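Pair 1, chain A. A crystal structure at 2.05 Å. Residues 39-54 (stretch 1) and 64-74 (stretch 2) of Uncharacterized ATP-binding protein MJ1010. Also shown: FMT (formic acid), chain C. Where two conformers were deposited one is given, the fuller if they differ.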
# COMPACT_ATOMS: atom_id res chain seq x y z
N ILE A 39 5.67 17.50 10.12
CA ILE A 39 5.35 17.46 8.70
C ILE A 39 6.54 16.88 7.94
O ILE A 39 7.62 17.47 7.92
CB ILE A 39 5.01 18.85 8.18
CG1 ILE A 39 3.75 19.37 8.90
CG2 ILE A 39 4.81 18.79 6.68
CD1 ILE A 39 3.59 20.89 8.88
N ILE A 40 6.35 15.73 7.31
CA ILE A 40 7.47 14.98 6.75
C ILE A 40 7.24 14.65 5.28
O ILE A 40 6.21 14.07 4.88
CB ILE A 40 7.77 13.68 7.56
CG1 ILE A 40 8.24 14.01 8.99
CG2 ILE A 40 8.84 12.84 6.82
CD1 ILE A 40 8.14 12.84 9.99
N GLU A 41 8.23 15.02 4.48
CA GLU A 41 8.17 14.79 3.06
C GLU A 41 8.74 13.43 2.78
O GLU A 41 9.82 13.07 3.30
CB GLU A 41 9.00 15.85 2.34
CG GLU A 41 8.87 15.85 0.83
CD GLU A 41 9.67 16.97 0.22
OE1 GLU A 41 9.06 18.00 -0.18
OE2 GLU A 41 10.91 16.84 0.18
N ILE A 42 8.02 12.67 1.96
CA ILE A 42 8.51 11.39 1.48
C ILE A 42 8.43 11.36 -0.03
O ILE A 42 7.79 12.23 -0.64
CB ILE A 42 7.66 10.17 2.06
CG1 ILE A 42 6.19 10.29 1.68
CG2 ILE A 42 7.83 10.08 3.60
CD1 ILE A 42 5.34 9.18 2.19
N ARG A 43 9.04 10.32 -0.60
CA ARG A 43 9.31 10.17 -2.03
C ARG A 43 8.71 8.88 -2.54
O ARG A 43 8.65 7.88 -1.81
CB ARG A 43 10.83 10.06 -2.27
CG ARG A 43 11.66 11.20 -1.81
CD ARG A 43 13.12 11.01 -2.35
NE ARG A 43 13.78 9.91 -1.60
CZ ARG A 43 14.57 8.97 -2.12
NH1 ARG A 43 14.83 8.90 -3.43
NH2 ARG A 43 15.08 8.05 -1.31
N LYS A 44 8.32 8.89 -3.81
CA LYS A 44 7.85 7.69 -4.51
C LYS A 44 8.75 6.50 -4.23
O LYS A 44 8.26 5.40 -3.94
CB LYS A 44 7.84 7.89 -6.01
CG LYS A 44 7.00 6.79 -6.71
CD LYS A 44 6.94 6.97 -8.20
CE LYS A 44 6.09 5.85 -8.84
NZ LYS A 44 6.02 6.00 -10.33
N GLU A 45 10.06 6.71 -4.31
CA GLU A 45 11.02 5.62 -4.15
C GLU A 45 10.81 4.93 -2.80
O GLU A 45 10.89 3.75 -2.72
CB GLU A 45 12.48 6.11 -4.28
CG GLU A 45 12.76 6.94 -5.53
CD GLU A 45 12.20 8.37 -5.42
OE1 GLU A 45 12.82 9.22 -4.78
OE2 GLU A 45 11.15 8.64 -6.00
N ASP A 46 10.58 5.70 -1.74
CA ASP A 46 10.45 5.16 -0.38
C ASP A 46 9.16 4.32 -0.28
O ASP A 46 9.10 3.26 0.40
CB ASP A 46 10.34 6.32 0.66
CG ASP A 46 11.52 7.33 0.61
OD1 ASP A 46 12.65 6.91 0.21
OD2 ASP A 46 11.29 8.56 0.94
N ILE A 47 8.13 4.82 -0.93
CA ILE A 47 6.83 4.18 -0.93
C ILE A 47 6.90 2.80 -1.66
O ILE A 47 6.38 1.79 -1.15
CB ILE A 47 5.80 5.15 -1.59
CG1 ILE A 47 5.47 6.27 -0.59
CG2 ILE A 47 4.49 4.37 -1.97
CD1 ILE A 47 4.98 7.61 -1.19
N ILE A 48 7.52 2.79 -2.84
CA ILE A 48 7.76 1.57 -3.64
C ILE A 48 8.57 0.58 -2.84
O ILE A 48 8.23 -0.58 -2.76
CB ILE A 48 8.49 1.93 -4.96
CG1 ILE A 48 7.67 2.91 -5.83
CG2 ILE A 48 9.03 0.67 -5.70
CD1 ILE A 48 6.71 2.29 -6.85
N ASN A 49 9.65 1.03 -2.25
CA ASN A 49 10.45 0.14 -1.39
C ASN A 49 9.65 -0.54 -0.27
O ASN A 49 9.81 -1.73 -0.07
CB ASN A 49 11.72 0.86 -0.87
CG ASN A 49 12.75 1.05 -2.00
OD1 ASN A 49 12.57 0.53 -3.10
ND2 ASN A 49 13.81 1.79 -1.72
N ALA A 50 8.75 0.19 0.41
CA ALA A 50 8.00 -0.39 1.49
C ALA A 50 7.01 -1.42 0.93
O ALA A 50 6.82 -2.51 1.49
CB ALA A 50 7.21 0.72 2.24
N LEU A 51 6.33 -1.04 -0.14
CA LEU A 51 5.29 -1.92 -0.71
C LEU A 51 5.90 -3.19 -1.29
O LEU A 51 5.29 -4.26 -1.29
CB LEU A 51 4.52 -1.16 -1.78
CG LEU A 51 3.52 -0.15 -1.22
CD1 LEU A 51 2.83 0.65 -2.39
CD2 LEU A 51 2.45 -0.80 -0.37
N LYS A 52 7.12 -3.08 -1.81
CA LYS A 52 7.75 -4.23 -2.43
C LYS A 52 7.95 -5.32 -1.38
O LYS A 52 8.02 -6.51 -1.70
CB LYS A 52 9.07 -3.84 -3.11
CG LYS A 52 8.86 -3.51 -4.60
CD LYS A 52 9.97 -2.66 -5.25
CE LYS A 52 11.32 -3.26 -5.23
NZ LYS A 52 12.22 -2.71 -6.33
N LEU A 53 7.99 -4.90 -0.12
CA LEU A 53 8.23 -5.86 0.98
C LEU A 53 7.06 -6.87 1.05
O LEU A 53 7.22 -8.01 1.48
CB LEU A 53 8.39 -5.14 2.32
CG LEU A 53 9.71 -4.39 2.59
CD1 LEU A 53 9.65 -3.62 3.95
CD2 LEU A 53 10.94 -5.33 2.58
N PHE A 54 5.90 -6.43 0.61
CA PHE A 54 4.71 -7.25 0.69
C PHE A 54 4.62 -8.22 -0.49
O PHE A 54 3.66 -9.00 -0.59
CB PHE A 54 3.48 -6.33 0.69
CG PHE A 54 3.31 -5.55 1.99
CD1 PHE A 54 2.56 -6.08 3.05
CD2 PHE A 54 3.96 -4.33 2.17
CE1 PHE A 54 2.44 -5.37 4.29
CE2 PHE A 54 3.82 -3.60 3.40
CZ PHE A 54 3.05 -4.13 4.45
N LYS A 64 10.57 -2.20 9.65
CA LYS A 64 11.23 -2.21 8.33
C LYS A 64 10.99 -0.96 7.46
O LYS A 64 11.62 -0.79 6.44
CB LYS A 64 10.80 -3.47 7.55
CG LYS A 64 11.31 -4.75 8.22
CD LYS A 64 10.88 -5.94 7.42
CE LYS A 64 11.59 -7.18 7.89
NZ LYS A 64 10.79 -8.40 7.54
N ILE A 65 10.09 -0.09 7.89
CA ILE A 65 9.54 1.01 7.08
C ILE A 65 9.44 2.29 7.92
O ILE A 65 9.01 2.23 9.07
CB ILE A 65 8.08 0.65 6.59
CG1 ILE A 65 8.12 -0.58 5.67
CG2 ILE A 65 7.47 1.85 5.78
CD1 ILE A 65 6.71 -1.26 5.50
N PRO A 66 9.88 3.45 7.36
CA PRO A 66 9.75 4.66 8.13
C PRO A 66 8.29 4.95 8.42
O PRO A 66 7.43 4.82 7.53
CB PRO A 66 10.27 5.75 7.19
CG PRO A 66 11.16 5.00 6.20
CD PRO A 66 10.48 3.68 6.04
N LYS A 67 8.07 5.40 9.64
CA LYS A 67 6.77 5.73 10.13
C LYS A 67 6.06 6.67 9.16
O LYS A 67 4.93 6.42 8.82
CB LYS A 67 6.80 6.25 11.58
CG LYS A 67 5.36 6.57 12.11
CD LYS A 67 5.35 6.87 13.61
CE LYS A 67 3.90 7.04 14.11
NZ LYS A 67 3.85 7.47 15.51
N ALA A 68 6.75 7.71 8.67
CA ALA A 68 6.10 8.66 7.75
C ALA A 68 5.56 7.93 6.55
O ALA A 68 4.48 8.23 6.09
CB ALA A 68 7.08 9.71 7.29
N VAL A 69 6.34 6.96 6.06
CA VAL A 69 5.94 6.17 4.87
C VAL A 69 4.73 5.28 5.17
O VAL A 69 3.74 5.31 4.45
CB VAL A 69 7.10 5.31 4.30
CG1 VAL A 69 6.55 4.40 3.14
CG2 VAL A 69 8.25 6.17 3.85
N TYR A 70 4.77 4.50 6.26
CA TYR A 70 3.61 3.65 6.48
C TYR A 70 2.36 4.42 6.94
O TYR A 70 1.23 3.98 6.67
CB TYR A 70 3.93 2.38 7.31
CG TYR A 70 4.22 2.58 8.81
CD1 TYR A 70 5.52 2.35 9.33
CD2 TYR A 70 3.21 2.92 9.68
CE1 TYR A 70 5.77 2.50 10.71
CE2 TYR A 70 3.44 3.07 11.04
CZ TYR A 70 4.71 2.87 11.54
OH TYR A 70 4.89 3.06 12.87
N VAL A 71 2.54 5.53 7.68
CA VAL A 71 1.38 6.40 8.01
C VAL A 71 0.68 6.90 6.73
O VAL A 71 -0.55 6.90 6.64
CB VAL A 71 1.77 7.57 8.89
CG1 VAL A 71 0.69 8.70 8.87
CG2 VAL A 71 1.98 7.08 10.33
N TYR A 72 1.47 7.32 5.74
CA TYR A 72 0.90 7.74 4.45
C TYR A 72 0.12 6.58 3.83
O TYR A 72 -1.00 6.76 3.37
CB TYR A 72 2.02 8.25 3.51
CG TYR A 72 1.56 8.68 2.12
CD1 TYR A 72 0.90 9.88 1.91
CD2 TYR A 72 1.77 7.85 1.02
CE1 TYR A 72 0.47 10.27 0.61
CE2 TYR A 72 1.34 8.22 -0.27
CZ TYR A 72 0.70 9.42 -0.44
OH TYR A 72 0.26 9.74 -1.70
N LEU A 73 0.70 5.37 3.85
CA LEU A 73 0.10 4.21 3.17
C LEU A 73 -1.17 3.72 3.89
O LEU A 73 -2.07 3.16 3.27
CB LEU A 73 1.12 3.07 3.08
CG LEU A 73 2.32 3.27 2.13
CD1 LEU A 73 3.38 2.17 2.34
CD2 LEU A 73 1.83 3.20 0.71
N VAL A 74 -1.24 3.95 5.20
CA VAL A 74 -2.46 3.69 5.96
C VAL A 74 -3.48 4.78 5.65
O VAL A 74 -4.62 4.48 5.35
CB VAL A 74 -2.17 3.56 7.50
CG1 VAL A 74 -3.51 3.40 8.30
CG2 VAL A 74 -1.25 2.37 7.74
C FMT C . 8.24 -9.46 8.72
O1 FMT C . 8.37 -8.29 8.36
O2 FMT C . 7.23 -9.91 9.24

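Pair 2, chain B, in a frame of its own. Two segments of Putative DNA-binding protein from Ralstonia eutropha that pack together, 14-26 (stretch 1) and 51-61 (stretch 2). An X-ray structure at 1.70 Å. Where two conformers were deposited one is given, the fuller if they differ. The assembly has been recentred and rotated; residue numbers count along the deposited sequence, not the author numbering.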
# COMPACT_ATOMS: atom_id res chain seq x y z
N ILE B 14 -0.15 -3.00 -17.91
CA ILE B 14 0.19 -2.92 -16.49
C ILE B 14 -1.03 -3.27 -15.63
O ILE B 14 -2.15 -2.89 -15.98
CB ILE B 14 0.75 -1.51 -16.16
CG1 ILE B 14 1.49 -1.51 -14.83
CG2 ILE B 14 -0.36 -0.49 -16.14
CD1 ILE B 14 2.45 -0.34 -14.66
N ASP B 15 -0.82 -4.01 -14.54
CA ASP B 15 -1.90 -4.33 -13.60
C ASP B 15 -2.32 -3.05 -12.89
O ASP B 15 -1.55 -2.50 -12.07
CB ASP B 15 -1.46 -5.39 -12.57
CG ASP B 15 -2.61 -5.81 -11.60
OD1 ASP B 15 -3.62 -5.12 -11.49
OD2 ASP B 15 -2.49 -6.87 -10.94
N PRO B 16 -3.54 -2.56 -13.17
CA PRO B 16 -3.96 -1.27 -12.63
C PRO B 16 -4.15 -1.33 -11.10
O PRO B 16 -4.05 -0.30 -10.42
CB PRO B 16 -5.26 -0.99 -13.37
CG PRO B 16 -5.79 -2.35 -13.73
CD PRO B 16 -4.58 -3.16 -14.04
N ALA B 17 -4.46 -2.51 -10.57
CA ALA B 17 -4.62 -2.65 -9.14
C ALA B 17 -3.31 -2.46 -8.38
O ALA B 17 -3.29 -1.87 -7.28
CB ALA B 17 -5.28 -4.00 -8.77
N ILE B 18 -2.20 -2.95 -8.93
CA ILE B 18 -0.92 -2.74 -8.27
C ILE B 18 -0.53 -1.23 -8.32
O ILE B 18 -0.08 -0.64 -7.34
CB ILE B 18 0.20 -3.64 -8.83
CG1 ILE B 18 -0.11 -5.14 -8.60
CG2 ILE B 18 1.52 -3.24 -8.16
CD1 ILE B 18 0.76 -6.15 -9.34
N VAL B 19 -0.71 -0.63 -9.49
CA VAL B 19 -0.46 0.80 -9.65
C VAL B 19 -1.30 1.62 -8.67
O VAL B 19 -0.79 2.52 -8.03
CB VAL B 19 -0.73 1.27 -11.11
CG1 VAL B 19 -0.64 2.80 -11.19
CG2 VAL B 19 0.23 0.57 -12.07
N GLU B 20 -2.59 1.31 -8.55
CA GLU B 20 -3.48 2.11 -7.72
C GLU B 20 -3.10 2.03 -6.24
O GLU B 20 -3.10 3.05 -5.53
CB GLU B 20 -4.93 1.72 -7.92
CG GLU B 20 -5.90 2.78 -7.40
CD GLU B 20 -5.83 4.11 -8.15
OE1 GLU B 20 -5.31 4.14 -9.29
OE2 GLU B 20 -6.29 5.12 -7.59
N VAL B 21 -2.76 0.83 -5.77
CA VAL B 21 -2.31 0.67 -4.42
C VAL B 21 -1.00 1.44 -4.18
O VAL B 21 -0.84 2.05 -3.12
CB VAL B 21 -2.19 -0.82 -4.03
CG1 VAL B 21 -1.54 -1.00 -2.64
CG2 VAL B 21 -3.59 -1.45 -4.06
N LEU B 22 -0.03 1.38 -5.11
CA LEU B 22 1.18 2.17 -4.97
C LEU B 22 0.90 3.67 -4.87
O LEU B 22 1.48 4.36 -4.03
CB LEU B 22 2.14 1.92 -6.16
CG LEU B 22 2.91 0.60 -6.10
CD1 LEU B 22 3.64 0.41 -7.46
CD2 LEU B 22 3.93 0.61 -5.01
N LEU B 23 -0.01 4.16 -5.70
CA LEU B 23 -0.42 5.57 -5.64
C LEU B 23 -1.07 5.95 -4.32
O LEU B 23 -0.77 7.01 -3.76
CB LEU B 23 -1.36 5.88 -6.80
CG LEU B 23 -0.70 6.06 -8.15
CD1 LEU B 23 -1.82 6.10 -9.18
CD2 LEU B 23 0.09 7.37 -8.14
N VAL B 24 -1.97 5.10 -3.82
CA VAL B 24 -2.64 5.38 -2.56
C VAL B 24 -1.63 5.38 -1.40
O VAL B 24 -1.65 6.26 -0.54
CB VAL B 24 -3.78 4.38 -2.30
CG1 VAL B 24 -4.28 4.44 -0.89
CG2 VAL B 24 -4.91 4.64 -3.29
N LEU B 25 -0.73 4.39 -1.37
CA LEU B 25 0.27 4.30 -0.31
C LEU B 25 1.26 5.47 -0.36
O LEU B 25 1.69 5.97 0.68
CB LEU B 25 1.01 2.95 -0.32
CG LEU B 25 0.12 1.73 0.05
CD1 LEU B 25 0.94 0.45 -0.05
CD2 LEU B 25 -0.56 1.90 1.42
N ARG B 26 1.62 5.92 -1.54
CA ARG B 26 2.45 7.09 -1.64
C ARG B 26 1.78 8.33 -1.02
O ARG B 26 2.42 9.07 -0.27
CB ARG B 26 2.82 7.35 -3.10
CG ARG B 26 3.36 8.78 -3.35
CD ARG B 26 3.97 8.87 -4.70
NE ARG B 26 4.31 10.23 -5.14
CZ ARG B 26 5.17 11.05 -4.52
NH1 ARG B 26 5.83 10.70 -3.41
NH2 ARG B 26 5.41 12.25 -5.04
N SER B 51 -10.32 -8.40 -0.89
CA SER B 51 -9.57 -9.58 -1.36
C SER B 51 -8.48 -9.18 -2.36
O SER B 51 -7.37 -9.73 -2.34
CB SER B 51 -10.52 -10.62 -1.98
OG SER B 51 -11.24 -10.03 -3.03
N VAL B 52 -8.79 -8.25 -3.25
CA VAL B 52 -7.82 -7.78 -4.24
C VAL B 52 -6.69 -6.98 -3.56
O VAL B 52 -5.50 -7.17 -3.84
CB VAL B 52 -8.50 -6.95 -5.36
CG1 VAL B 52 -7.45 -6.50 -6.37
CG2 VAL B 52 -9.61 -7.78 -6.00
N LEU B 53 -7.06 -6.15 -2.60
CA LEU B 53 -6.05 -5.37 -1.87
C LEU B 53 -5.07 -6.32 -1.21
O LEU B 53 -3.84 -6.10 -1.26
CB LEU B 53 -6.66 -4.41 -0.86
CG LEU B 53 -5.61 -3.66 0.00
CD1 LEU B 53 -4.69 -2.72 -0.83
CD2 LEU B 53 -6.26 -2.91 1.19
N ARG B 54 -5.58 -7.35 -0.53
CA ARG B 54 -4.70 -8.30 0.17
C ARG B 54 -3.72 -9.01 -0.77
O ARG B 54 -2.56 -9.21 -0.42
CB ARG B 54 -5.50 -9.30 0.99
CG ARG B 54 -6.16 -8.67 2.24
CD ARG B 54 -6.73 -9.69 3.14
NE ARG B 54 -7.54 -9.13 4.24
CZ ARG B 54 -7.07 -8.78 5.44
NH1 ARG B 54 -5.78 -8.88 5.75
NH2 ARG B 54 -7.91 -8.31 6.36
N ARG B 55 -4.20 -9.34 -1.97
CA ARG B 55 -3.37 -9.97 -2.97
C ARG B 55 -2.23 -9.04 -3.39
O ARG B 55 -1.06 -9.42 -3.43
CB ARG B 55 -4.26 -10.36 -4.19
CG ARG B 55 -3.57 -11.13 -5.32
CD ARG B 55 -2.90 -10.23 -6.31
NE ARG B 55 -3.84 -9.46 -7.16
CZ ARG B 55 -3.50 -8.58 -8.10
NH1 ARG B 55 -2.25 -8.29 -8.36
NH2 ARG B 55 -4.45 -8.00 -8.82
N VAL B 56 -2.60 -7.81 -3.71
CA VAL B 56 -1.64 -6.79 -4.12
C VAL B 56 -0.61 -6.52 -3.00
O VAL B 56 0.61 -6.46 -3.24
CB VAL B 56 -2.35 -5.49 -4.54
CG1 VAL B 56 -1.37 -4.33 -4.63
CG2 VAL B 56 -3.14 -5.67 -5.88
N LEU B 57 -1.09 -6.40 -1.76
CA LEU B 57 -0.15 -6.15 -0.66
C LEU B 57 0.77 -7.31 -0.43
O LEU B 57 1.90 -7.11 -0.03
CB LEU B 57 -0.88 -5.79 0.64
CG LEU B 57 -1.61 -4.43 0.65
CD1 LEU B 57 -2.46 -4.27 1.94
CD2 LEU B 57 -0.62 -3.27 0.51
N THR B 58 0.27 -8.54 -0.53
CA THR B 58 1.15 -9.68 -0.40
C THR B 58 2.28 -9.59 -1.43
O THR B 58 3.44 -9.86 -1.14
CB THR B 58 0.41 -11.02 -0.52
OG1 THR B 58 -0.48 -11.14 0.63
CG2 THR B 58 1.39 -12.19 -0.58
N GLN B 59 1.93 -9.22 -2.66
CA GLN B 59 2.93 -9.09 -3.71
C GLN B 59 3.89 -7.94 -3.47
O GLN B 59 5.08 -8.06 -3.73
CB GLN B 59 2.22 -8.92 -5.07
CG GLN B 59 1.49 -10.20 -5.52
CD GLN B 59 0.62 -10.02 -6.76
OE1 GLN B 59 0.19 -8.89 -7.05
NE2 GLN B 59 0.37 -11.12 -7.50
N LEU B 60 3.37 -6.79 -3.03
CA LEU B 60 4.27 -5.66 -2.70
C LEU B 60 5.16 -5.93 -1.50
O LEU B 60 6.31 -5.43 -1.45
CB LEU B 60 3.47 -4.35 -2.50
CG LEU B 60 2.76 -3.85 -3.76
CD1 LEU B 60 1.90 -2.62 -3.41
CD2 LEU B 60 3.80 -3.56 -4.89
N GLN B 61 4.64 -6.67 -0.51
CA GLN B 61 5.41 -7.07 0.67
C GLN B 61 6.54 -8.02 0.24
O GLN B 61 7.70 -7.88 0.62
CB GLN B 61 4.46 -7.70 1.71
CG GLN B 61 4.98 -7.82 3.12
CD GLN B 61 4.12 -8.70 3.99
OE1 GLN B 61 3.48 -9.62 3.50
NE2 GLN B 61 4.09 -8.42 5.28

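The sharpest difference between these two contacts lies where Ala68(A) of pair 1 superposes on Arg55(B) of pair 2. In pair 1 this position carries a methyl group, buried against two isoleucines: Ala68(A) CB lies 3.6 Å from Ile40(A) CG2 and 3.8 Å from Ile42(A) CG2. In pair 2 it carries a guanidinium group that reaches back across the interface to form a salt bridge, with Arg55(B) NH1 3.0 Å and NH2 3.1 Å from Asp15(B) OD2. Both nitrogens donate to that one oxygen, which lies at the edge of the guanidinium, near its plane. No hydrogen bond or salt bridge crosses between the stretches of pair 1.

Around this divergent site the backbones agree closely. The helices cross at -78° in pair 1 and -77° in pair 2, their axes approaching to 9.9 and 9.8 Å, and 14 central residues superpose with an RMSD of 0.6 Å. Such a steep crossing confines close packing to a small patch, and several matched side chains there nearly coincide. Ile47(A) falls on Ile18(B), Leu51(A) on Leu22(B), Val69(A) on Val56(B) and Leu73(A) on Leu60(B), with side-chain centres no more than 0.6 Å apart. The contacts recur as well: Ile47(A) CG2 meets Leu73(A) CD2 at 4.0 Å, just as Ile18(B) CG2 meets Leu60(B) CD2 at 4.0 Å.

Within the patch, Ala50(A) matches Val21(B), their CA atoms 0.1 Å apart. The alanine methyl touches three side chains, with Ala50(A) CB 3.7 Å from Ile65(A) CG2, 3.8 Å from Val69(A) CG1 and 4.1 Å from Leu73(A) CD1. The valine, in rotamer t, is a knob set among Leu53(B), Val56(B), Leu57(B) and Leu60(B); Val21(B) CG2 lies 3.6 Å from Leu53(B) CD1 and Val21(B) CG1 3.9 Å from Leu60(B) CD1. Thus a small and a branched residue occupy the same place without a change in helix separation.

One turn beyond Ala68(A) and Arg55(B), in the second helix, the chemistry differs again. The ring of Tyr72(A) packs obliquely against Ile42(A) and Ile47(A), with Tyr72(A) CE2 3.8 Å from Ile47(A) CD1, whereas the matching Gln59(B) brings OE1 to 3.6 Å from Ile18(B) CD1. Gln59(B) OE1 also accepts a hydrogen bond from Arg55(B) NH1 at 2.8 Å, so arginine and glutamine form a polar border beside the isoleucine.

Acidic residues serve the start of the first helix in both pairs, but from different positions. Asp46(A), which superposes on Ala17(B), accepts from the backbone of the N-cap residue, Arg43(A) N to Asp46(A) OD2 being 3.2 Å, and packs its CB 3.8 Å from Val69(A) CG2. Asp15(B) is itself the N-cap: Asp15(B) OD1 accepts from Ala17(B) N at 2.9 Å while OD2 holds the arginine.

The general lesson is that a shared crossing can keep its apolar centre nearly constant while the surrounding positions are filled by quite different chemistry. Pair 1 buries 602 Å² between its stretches and pair 2 buries 448 Å².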